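Local coordinates for C2 toxin component I (Clostridium botulinum, PDB 2J3Z), which acts as the enzymatic component of a binary toxin, an ADP-ribosyltransferase that modifies actin in host cells, at residues 57-62 with 404-409; 298-303 with 362-367; 398-403 with 421-426. The protein carries 1 engineered substitution. All coordinates share one frame; numbering follows the deposited sequence.

Interaction 1: 57-62 with 404-409; sequences STDILF and TPITSI
A first torsion of -59° sets the CG of Asp59 beside its own backbone N, and from there the carboxylate lies alongside Thr407, the two side chains pointing the same way. In Ile406 a chi1 of 60° lodges CG1 between backbone N and carbonyl carbon, so that CD1 is carried to Phe62 while CG2 is left to meet Thr58. The polar evidence is a pair of hydrogen bonds. Thr407 N reaches Asp59 OD1 at 2.9 Å in a nearly straight line (167° at the hydrogen), although it arrives from well above the carboxylate plane. The same turn of the carboxylate brings Asp59 OD2 to 3.7 Å from Thr407 CB. One residue along the strand, Ser408 OG donates to Phe62 O over 2.6 Å, so a backbone carbonyl and a hydroxyl close the second link. The apolar part lies one residue before Thr407 in the strand, at Ile406: its CD1 comes within 3.5 Å of Phe62 CB, the side chains crossing at about a right angle, and Ile406 CG2 meets Thr58 CG2 at 3.8 Å. The hydroxyl of Thr58 is engaged by Asp54 O within its own helix. Segment 57-62 stays compact through a turn in which Leu61 N bonds to Thr58 O. The contact is buried and joins parts of two ADP-ribosyltransferase family regions, the first near the N terminus and the second near the C terminus. Strand 397-411 is hydrogen-bonded to strand 414-426 beside it, Phe144 meets the Phe62 ring edge-to-face, and helices 65-73 and 77-89 pack on Ile60.

Interaction 2: 298-303 with 362-367; sequences YRRVDG and RFIFRL. With SO4 (sulfate ion), chain M.
Strands 298-301 and 363-367 run antiparallel, their directions 161° apart and their axes 4.7 Å from each other at closest, and form an edge pair of the sheet in the C-terminal ADP-ribosyltransferase fold. Arg299 with Phe365 and Val301 with Phe363 are the hydrogen-bonded pairs, and each exchanges two bonds; the shortest runs from Val301 N to Phe363 O at 2.9 Å. Tyr298 with Arg366 and Arg300 with Ile364 are non-hydrogen-bonded.

On the face holding Arg300, the side chain of that arginine leaves beside its backbone N (chi1 -70°), extends fully to NE, and lies side by side with Ile364. Ile364 CG1 sits over the centre of one guanidinium face, 3.5 Å from Arg300 CZ, while Ser353 O receives Arg300 NE. Tyr298 runs alongside Arg366, CE2 to CG 3.8 Å; the tyrosine hydroxyl bonds to Asp220, which also forms a salt bridge with Arg366, and a second salt bridge joins Arg366 to Asp422.

On the other face Val301 CG2 packs 3.7 Å from Phe365 CE2, and Arg299 emerges on the same side. Arg299 NH2 bonds to Ser348 O, bringing this arginine beside a Ser-Thr-Ser run, consistent with the nucleotide pocket of R-S-E transferases. Its NH1 gives a hydrogen bond of 2.8 Å to O1 of a sulfate, which approaches at the guanidinium edge and is also held by Arg265 NH1.

Interaction 3: 398-403 with 421-426; sequences FKIFRI and IDAEGI
Asp422, the residue most covered here, meets Phe401 and Arg402 together, which defines a classic beta bulge in the hairpin of strands 397-411 and 414-426. The register shows the shift: Ile400 pairs with Ala423, yet Arg402 pairs with Asp422. Asp422 O consequently takes a bond from Phe401 N at 2.8 Å and a weak one from Arg402 N, while Asp422 N donates to Arg402 O over 2.7 Å. Beyond the bulge the pairing is regular, with Lys399 and Glu424 exchanging two backbone bonds.

The CG of Phe401 stands between backbone N and carbonyl carbon (chi1 64°), which turns the ring over the neighbouring strand; Asp422 CB lies above one face, 3.8 Å from the ring centroid and 20° off the normal, a CH-pi contact. Ile421 is buried on the opposite side of the sheet from Asp422. There its CG2 branch crosses Ile400, reaching CG1 at 3.7 Å, and helix 326-336 covers it through Phe332.

The carboxylate of Asp422 lies beside Arg402, whose chain bends at chi3 to bring the guanidinium round. The salt bridge is side-on, and both nitrogens use one oxygen, approaching it from the same face of the carboxylate. Asp422 OD1 pairs with Arg366 NH1, so two arginines would probably stabilise the charged carboxylate, while Glu108 O and Thr142 O take other N-H groups of Arg402. Within the salt bridge, Asp422 OD2 lies near the guanidinium plane; Arg402 NE meets it on the anti side of that oxygen at 2.8 Å, and Arg402 NH2 on the syn side at 2.9 Å.

From the N terminus, segment 57-62 comes first, and its partner 404-409 is not reached until 342 residues later, so interaction 1 closes the longest loop and ties the N-terminal part to the C-terminal sheet. Interaction 2 is nested inside that loop, joining strand 295-301 to 363-369 across 59 residues. Interaction 3 opens after it, in series, and closes the hairpin; since 398-403 precedes 404-409 and 421-426 follows it, interactions 1 and 3 cross. Ile364 O lies 2.6 Å from Ile421 N, a probable hydrogen bond that continues the sheet between interactions 2 and 3. Interactions 1 and 2 meet by packing, Ile406 CD1 being 3.7 Å from Ile364 CD1.

Interaction 1: 57-62 with 404-409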
# COMPACT_ATOMS: atom_id res chain seq x y z
N SER A 57 12.04 2.62 2.04
CA SER A 57 11.27 3.10 0.89
C SER A 57 9.78 2.94 1.13
O SER A 57 8.97 3.57 0.45
CB SER A 57 11.68 2.38 -0.42
OG SER A 57 11.04 1.12 -0.62
N THR A 58 9.43 2.08 2.08
CA THR A 58 8.03 1.98 2.50
C THR A 58 7.74 3.09 3.51
O THR A 58 6.77 3.84 3.34
CB THR A 58 7.72 0.59 3.11
OG1 THR A 58 8.07 -0.43 2.15
CG2 THR A 58 6.27 0.50 3.46
N ASP A 59 8.58 3.18 4.53
CA ASP A 59 8.44 4.17 5.61
C ASP A 59 8.20 5.60 5.15
O ASP A 59 7.45 6.33 5.79
CB ASP A 59 9.70 4.19 6.51
CG ASP A 59 9.99 2.84 7.16
OD1 ASP A 59 9.05 2.01 7.31
OD2 ASP A 59 11.18 2.62 7.50
N ILE A 60 8.87 6.00 4.06
CA ILE A 60 8.83 7.39 3.62
C ILE A 60 7.54 7.76 2.89
O ILE A 60 7.28 8.95 2.68
CB ILE A 60 10.05 7.78 2.78
CG1 ILE A 60 10.16 6.93 1.49
CG2 ILE A 60 11.29 7.70 3.62
CD1 ILE A 60 11.38 7.26 0.62
N LEU A 61 6.77 6.74 2.48
CA LEU A 61 5.45 6.92 1.88
C LEU A 61 4.41 7.23 2.95
O LEU A 61 3.34 7.77 2.65
CB LEU A 61 5.03 5.69 1.06
CG LEU A 61 5.95 5.10 -0.05
CD1 LEU A 61 5.23 3.91 -0.67
CD2 LEU A 61 6.35 6.10 -1.13
N PHE A 62 4.73 6.89 4.20
CA PHE A 62 3.85 7.13 5.34
C PHE A 62 4.53 7.94 6.45
O PHE A 62 4.34 7.72 7.64
CB PHE A 62 3.26 5.79 5.82
CG PHE A 62 2.71 4.95 4.69
CD1 PHE A 62 3.49 3.93 4.11
CD2 PHE A 62 1.43 5.18 4.19
CE1 PHE A 62 2.99 3.14 3.06
CE2 PHE A 62 0.91 4.38 3.15
CZ PHE A 62 1.69 3.36 2.58
N THR A 404 0.50 -4.03 7.44
CA THR A 404 1.91 -3.94 7.18
C THR A 404 2.56 -2.95 8.15
O THR A 404 2.24 -1.75 8.12
CB THR A 404 2.22 -3.49 5.70
OG1 THR A 404 1.70 -4.46 4.78
CG2 THR A 404 3.76 -3.29 5.48
N PRO A 405 3.45 -3.48 9.01
CA PRO A 405 4.14 -2.65 9.99
C PRO A 405 5.16 -1.80 9.29
O PRO A 405 5.77 -2.24 8.31
CB PRO A 405 4.83 -3.66 10.93
CG PRO A 405 4.24 -5.01 10.59
CD PRO A 405 3.84 -4.90 9.14
N ILE A 406 5.32 -0.59 9.79
CA ILE A 406 6.29 0.34 9.26
C ILE A 406 6.98 1.09 10.39
O ILE A 406 6.56 1.02 11.54
CB ILE A 406 5.63 1.39 8.30
CG1 ILE A 406 4.55 2.24 9.02
CG2 ILE A 406 5.10 0.73 7.03
CD1 ILE A 406 4.24 3.55 8.28
N THR A 407 8.04 1.81 10.02
CA THR A 407 8.74 2.70 10.92
C THR A 407 8.59 4.11 10.35
O THR A 407 9.45 4.55 9.59
CB THR A 407 10.19 2.27 11.07
OG1 THR A 407 10.20 0.90 11.46
CG2 THR A 407 10.94 3.11 12.11
N SER A 408 7.49 4.79 10.70
CA SER A 408 7.22 6.17 10.26
C SER A 408 8.24 7.15 10.83
O SER A 408 8.67 7.02 11.98
CB SER A 408 5.83 6.63 10.66
OG SER A 408 5.41 7.81 9.97
N ILE A 409 8.59 8.14 10.03
CA ILE A 409 9.51 9.21 10.46
C ILE A 409 8.69 10.45 10.79
O ILE A 409 7.90 10.91 9.96
CB ILE A 409 10.58 9.54 9.42
CG1 ILE A 409 11.28 8.23 8.98
CG2 ILE A 409 11.53 10.75 9.93
CD1 ILE A 409 12.77 8.18 9.12

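Interaction 2: 298-303 with 362-367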
# COMPACT_ATOMS: atom_id res chain seq x y z
N TYR A 298 -6.76 7.87 2.58
CA TYR A 298 -6.15 7.56 3.87
C TYR A 298 -6.91 8.15 5.05
O TYR A 298 -7.42 9.29 4.97
CB TYR A 298 -4.72 8.11 3.88
CG TYR A 298 -3.82 7.36 2.95
CD1 TYR A 298 -3.60 7.78 1.63
CD2 TYR A 298 -3.18 6.20 3.38
CE1 TYR A 298 -2.76 7.05 0.78
CE2 TYR A 298 -2.34 5.49 2.56
CZ TYR A 298 -2.12 5.89 1.27
OH TYR A 298 -1.27 5.12 0.48
N ARG A 299 -6.94 7.39 6.13
CA ARG A 299 -7.51 7.85 7.39
C ARG A 299 -6.62 7.37 8.52
O ARG A 299 -6.59 6.19 8.83
CB ARG A 299 -8.93 7.29 7.57
CG ARG A 299 -9.64 7.78 8.79
CD ARG A 299 -11.14 7.33 8.81
NE ARG A 299 -11.68 7.52 10.16
CZ ARG A 299 -12.05 8.69 10.69
NH1 ARG A 299 -12.49 8.73 11.94
NH2 ARG A 299 -11.98 9.80 9.98
N ARG A 300 -5.89 8.29 9.14
CA ARG A 300 -5.10 7.95 10.31
C ARG A 300 -5.98 8.06 11.55
O ARG A 300 -6.71 9.06 11.73
CB ARG A 300 -3.86 8.86 10.41
CG ARG A 300 -2.78 8.61 9.33
CD ARG A 300 -1.56 9.49 9.53
NE ARG A 300 -0.41 8.99 8.75
CZ ARG A 300 0.59 8.25 9.26
NH1 ARG A 300 0.64 7.95 10.56
NH2 ARG A 300 1.57 7.83 8.45
N VAL A 301 -5.91 7.03 12.41
CA VAL A 301 -6.66 6.97 13.67
C VAL A 301 -5.77 6.46 14.81
O VAL A 301 -4.64 5.99 14.56
CB VAL A 301 -7.98 6.08 13.58
CG1 VAL A 301 -8.91 6.55 12.48
CG2 VAL A 301 -7.65 4.57 13.42
N ASP A 302 -6.27 6.53 16.04
CA ASP A 302 -5.54 5.94 17.19
C ASP A 302 -6.06 4.54 17.59
O ASP A 302 -6.74 3.89 16.79
CB ASP A 302 -5.48 6.94 18.36
CG ASP A 302 -6.85 7.22 18.98
OD1 ASP A 302 -7.89 6.60 18.61
OD2 ASP A 302 -6.86 8.08 19.89
N GLY A 303 -5.75 4.08 18.79
CA GLY A 303 -6.12 2.72 19.19
C GLY A 303 -7.61 2.43 19.31
O GLY A 303 -8.04 1.29 19.15
N ARG A 362 -1.04 6.07 14.83
CA ARG A 362 -0.36 4.79 14.50
C ARG A 362 -1.05 3.82 13.53
O ARG A 362 -0.39 2.95 12.94
CB ARG A 362 -0.06 4.01 15.80
CG ARG A 362 1.08 4.56 16.61
CD ARG A 362 1.19 3.89 17.97
NE ARG A 362 2.33 4.37 18.75
CZ ARG A 362 2.30 5.42 19.58
NH1 ARG A 362 3.40 5.77 20.22
NH2 ARG A 362 1.18 6.11 19.78
N PHE A 363 -2.36 3.96 13.38
CA PHE A 363 -3.16 3.03 12.61
C PHE A 363 -3.61 3.78 11.35
O PHE A 363 -4.45 4.68 11.41
CB PHE A 363 -4.36 2.52 13.44
CG PHE A 363 -3.97 1.97 14.80
CD1 PHE A 363 -3.85 0.60 15.00
CD2 PHE A 363 -3.69 2.83 15.88
CE1 PHE A 363 -3.49 0.09 16.25
CE2 PHE A 363 -3.30 2.34 17.12
CZ PHE A 363 -3.20 0.96 17.31
N ILE A 364 -3.03 3.39 10.22
CA ILE A 364 -3.14 4.11 8.98
C ILE A 364 -3.97 3.25 8.10
O ILE A 364 -3.45 2.29 7.54
CB ILE A 364 -1.75 4.30 8.30
CG1 ILE A 364 -0.74 4.97 9.24
CG2 ILE A 364 -1.87 5.10 7.00
CD1 ILE A 364 0.75 4.68 8.90
N PHE A 365 -5.27 3.55 8.01
CA PHE A 365 -6.15 2.89 7.07
C PHE A 365 -5.82 3.33 5.62
O PHE A 365 -5.85 4.53 5.30
CB PHE A 365 -7.60 3.26 7.35
CG PHE A 365 -8.22 2.53 8.50
CD1 PHE A 365 -8.41 1.14 8.45
CD2 PHE A 365 -8.66 3.23 9.62
CE1 PHE A 365 -9.02 0.47 9.52
CE2 PHE A 365 -9.26 2.56 10.70
CZ PHE A 365 -9.44 1.18 10.64
N ARG A 366 -5.51 2.36 4.78
CA ARG A 366 -5.28 2.60 3.37
C ARG A 366 -6.49 1.97 2.67
O ARG A 366 -6.58 0.73 2.53
CB ARG A 366 -3.95 2.01 2.92
CG ARG A 366 -3.65 2.12 1.44
CD ARG A 366 -2.17 1.70 1.12
NE ARG A 366 -1.91 1.75 -0.31
CZ ARG A 366 -2.06 0.72 -1.15
NH1 ARG A 366 -2.46 -0.47 -0.70
NH2 ARG A 366 -1.81 0.87 -2.46
N LEU A 367 -7.39 2.85 2.25
CA LEU A 367 -8.76 2.50 1.88
C LEU A 367 -8.95 2.49 0.40
O LEU A 367 -8.70 3.47 -0.27
CB LEU A 367 -9.73 3.54 2.46
CG LEU A 367 -10.40 3.42 3.84
CD1 LEU A 367 -9.94 2.26 4.75
CD2 LEU A 367 -10.29 4.74 4.54
S SO4 M . -13.15 11.98 13.58
O1 SO4 M . -13.64 10.61 13.64
O2 SO4 M . -11.68 12.04 13.69
O3 SO4 M . -13.52 12.55 12.28
O4 SO4 M . -13.70 12.75 14.70

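Interaction 3: 398-403 with 421-426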
# COMPACT_ATOMS: atom_id res chain seq x y z
N PHE A 398 -14.94 -0.69 6.77
CA PHE A 398 -13.59 -0.87 6.29
C PHE A 398 -13.27 -2.35 6.47
O PHE A 398 -13.11 -2.79 7.61
CB PHE A 398 -12.58 -0.01 7.07
CG PHE A 398 -12.86 1.49 7.04
CD1 PHE A 398 -12.34 2.32 8.04
CD2 PHE A 398 -13.62 2.08 6.03
CE1 PHE A 398 -12.58 3.73 8.03
CE2 PHE A 398 -13.87 3.46 6.02
CZ PHE A 398 -13.33 4.29 7.02
N LYS A 399 -13.20 -3.12 5.38
CA LYS A 399 -12.85 -4.56 5.52
C LYS A 399 -11.37 -4.78 5.29
O LYS A 399 -10.90 -4.63 4.17
CB LYS A 399 -13.65 -5.48 4.60
CG LYS A 399 -13.35 -6.95 4.86
CD LYS A 399 -14.39 -7.86 4.24
CE LYS A 399 -13.96 -9.35 4.28
NZ LYS A 399 -14.05 -9.95 5.66
N ILE A 400 -10.66 -5.17 6.35
CA ILE A 400 -9.18 -5.25 6.37
C ILE A 400 -8.71 -6.50 5.62
O ILE A 400 -9.19 -7.59 5.89
CB ILE A 400 -8.62 -5.23 7.83
CG1 ILE A 400 -9.06 -3.96 8.58
CG2 ILE A 400 -7.09 -5.37 7.85
CD1 ILE A 400 -8.73 -4.01 10.11
N PHE A 401 -7.81 -6.33 4.66
CA PHE A 401 -7.24 -7.49 3.96
C PHE A 401 -5.71 -7.66 4.17
O PHE A 401 -5.17 -8.72 3.88
CB PHE A 401 -7.64 -7.53 2.47
CG PHE A 401 -7.11 -6.37 1.64
CD1 PHE A 401 -5.97 -6.53 0.84
CD2 PHE A 401 -7.78 -5.13 1.61
CE1 PHE A 401 -5.48 -5.48 0.08
CE2 PHE A 401 -7.30 -4.06 0.85
CZ PHE A 401 -6.14 -4.24 0.07
N ARG A 402 -5.04 -6.65 4.69
CA ARG A 402 -3.58 -6.74 4.90
C ARG A 402 -3.10 -5.69 5.89
O ARG A 402 -3.57 -4.55 5.84
CB ARG A 402 -2.81 -6.57 3.57
CG ARG A 402 -1.30 -6.69 3.70
CD ARG A 402 -0.61 -6.62 2.35
NE ARG A 402 -0.64 -5.27 1.81
CZ ARG A 402 -0.03 -4.89 0.69
NH1 ARG A 402 0.67 -5.78 -0.01
NH2 ARG A 402 -0.11 -3.63 0.29
N ILE A 403 -2.17 -6.06 6.76
CA ILE A 403 -1.62 -5.15 7.77
C ILE A 403 -0.09 -5.18 7.75
O ILE A 403 0.52 -6.22 7.99
CB ILE A 403 -2.17 -5.41 9.21
CG1 ILE A 403 -3.69 -5.26 9.24
CG2 ILE A 403 -1.54 -4.46 10.21
CD1 ILE A 403 -4.41 -5.99 10.35
N ILE A 421 -2.82 -0.25 7.35
CA ILE A 421 -3.96 -1.18 7.38
C ILE A 421 -4.70 -1.07 6.06
O ILE A 421 -5.47 -0.12 5.84
CB ILE A 421 -4.89 -0.87 8.57
CG1 ILE A 421 -4.10 -0.93 9.87
CG2 ILE A 421 -6.08 -1.79 8.61
CD1 ILE A 421 -4.91 -0.46 11.10
N ASP A 422 -4.46 -2.04 5.19
CA ASP A 422 -5.16 -2.15 3.93
C ASP A 422 -6.59 -2.64 4.11
O ASP A 422 -6.81 -3.76 4.60
CB ASP A 422 -4.40 -3.08 2.99
CG ASP A 422 -3.26 -2.38 2.30
OD1 ASP A 422 -3.50 -1.27 1.77
OD2 ASP A 422 -2.13 -2.92 2.29
N ALA A 423 -7.54 -1.80 3.71
CA ALA A 423 -8.94 -2.18 3.74
C ALA A 423 -9.67 -1.63 2.53
O ALA A 423 -9.26 -0.61 1.93
CB ALA A 423 -9.64 -1.68 5.06
N GLU A 424 -10.73 -2.35 2.18
CA GLU A 424 -11.75 -1.94 1.24
C GLU A 424 -12.92 -1.24 1.92
O GLU A 424 -13.50 -1.77 2.87
CB GLU A 424 -12.33 -3.17 0.57
CG GLU A 424 -11.37 -3.90 -0.33
CD GLU A 424 -12.07 -5.03 -1.05
OE1 GLU A 424 -13.20 -4.84 -1.58
OE2 GLU A 424 -11.48 -6.11 -1.07
N GLY A 425 -13.26 -0.05 1.41
CA GLY A 425 -14.47 0.64 1.83
C GLY A 425 -15.65 -0.11 1.27
O GLY A 425 -15.72 -0.31 0.06
N ILE A 426 -16.56 -0.55 2.15
CA ILE A 426 -17.77 -1.33 1.78
C ILE A 426 -19.00 -0.61 2.31
O ILE A 426 -19.02 -0.19 3.48
CB ILE A 426 -17.76 -2.77 2.37
CG1 ILE A 426 -16.48 -3.53 2.00
CG2 ILE A 426 -18.96 -3.54 1.87
CD1 ILE A 426 -16.50 -5.03 2.36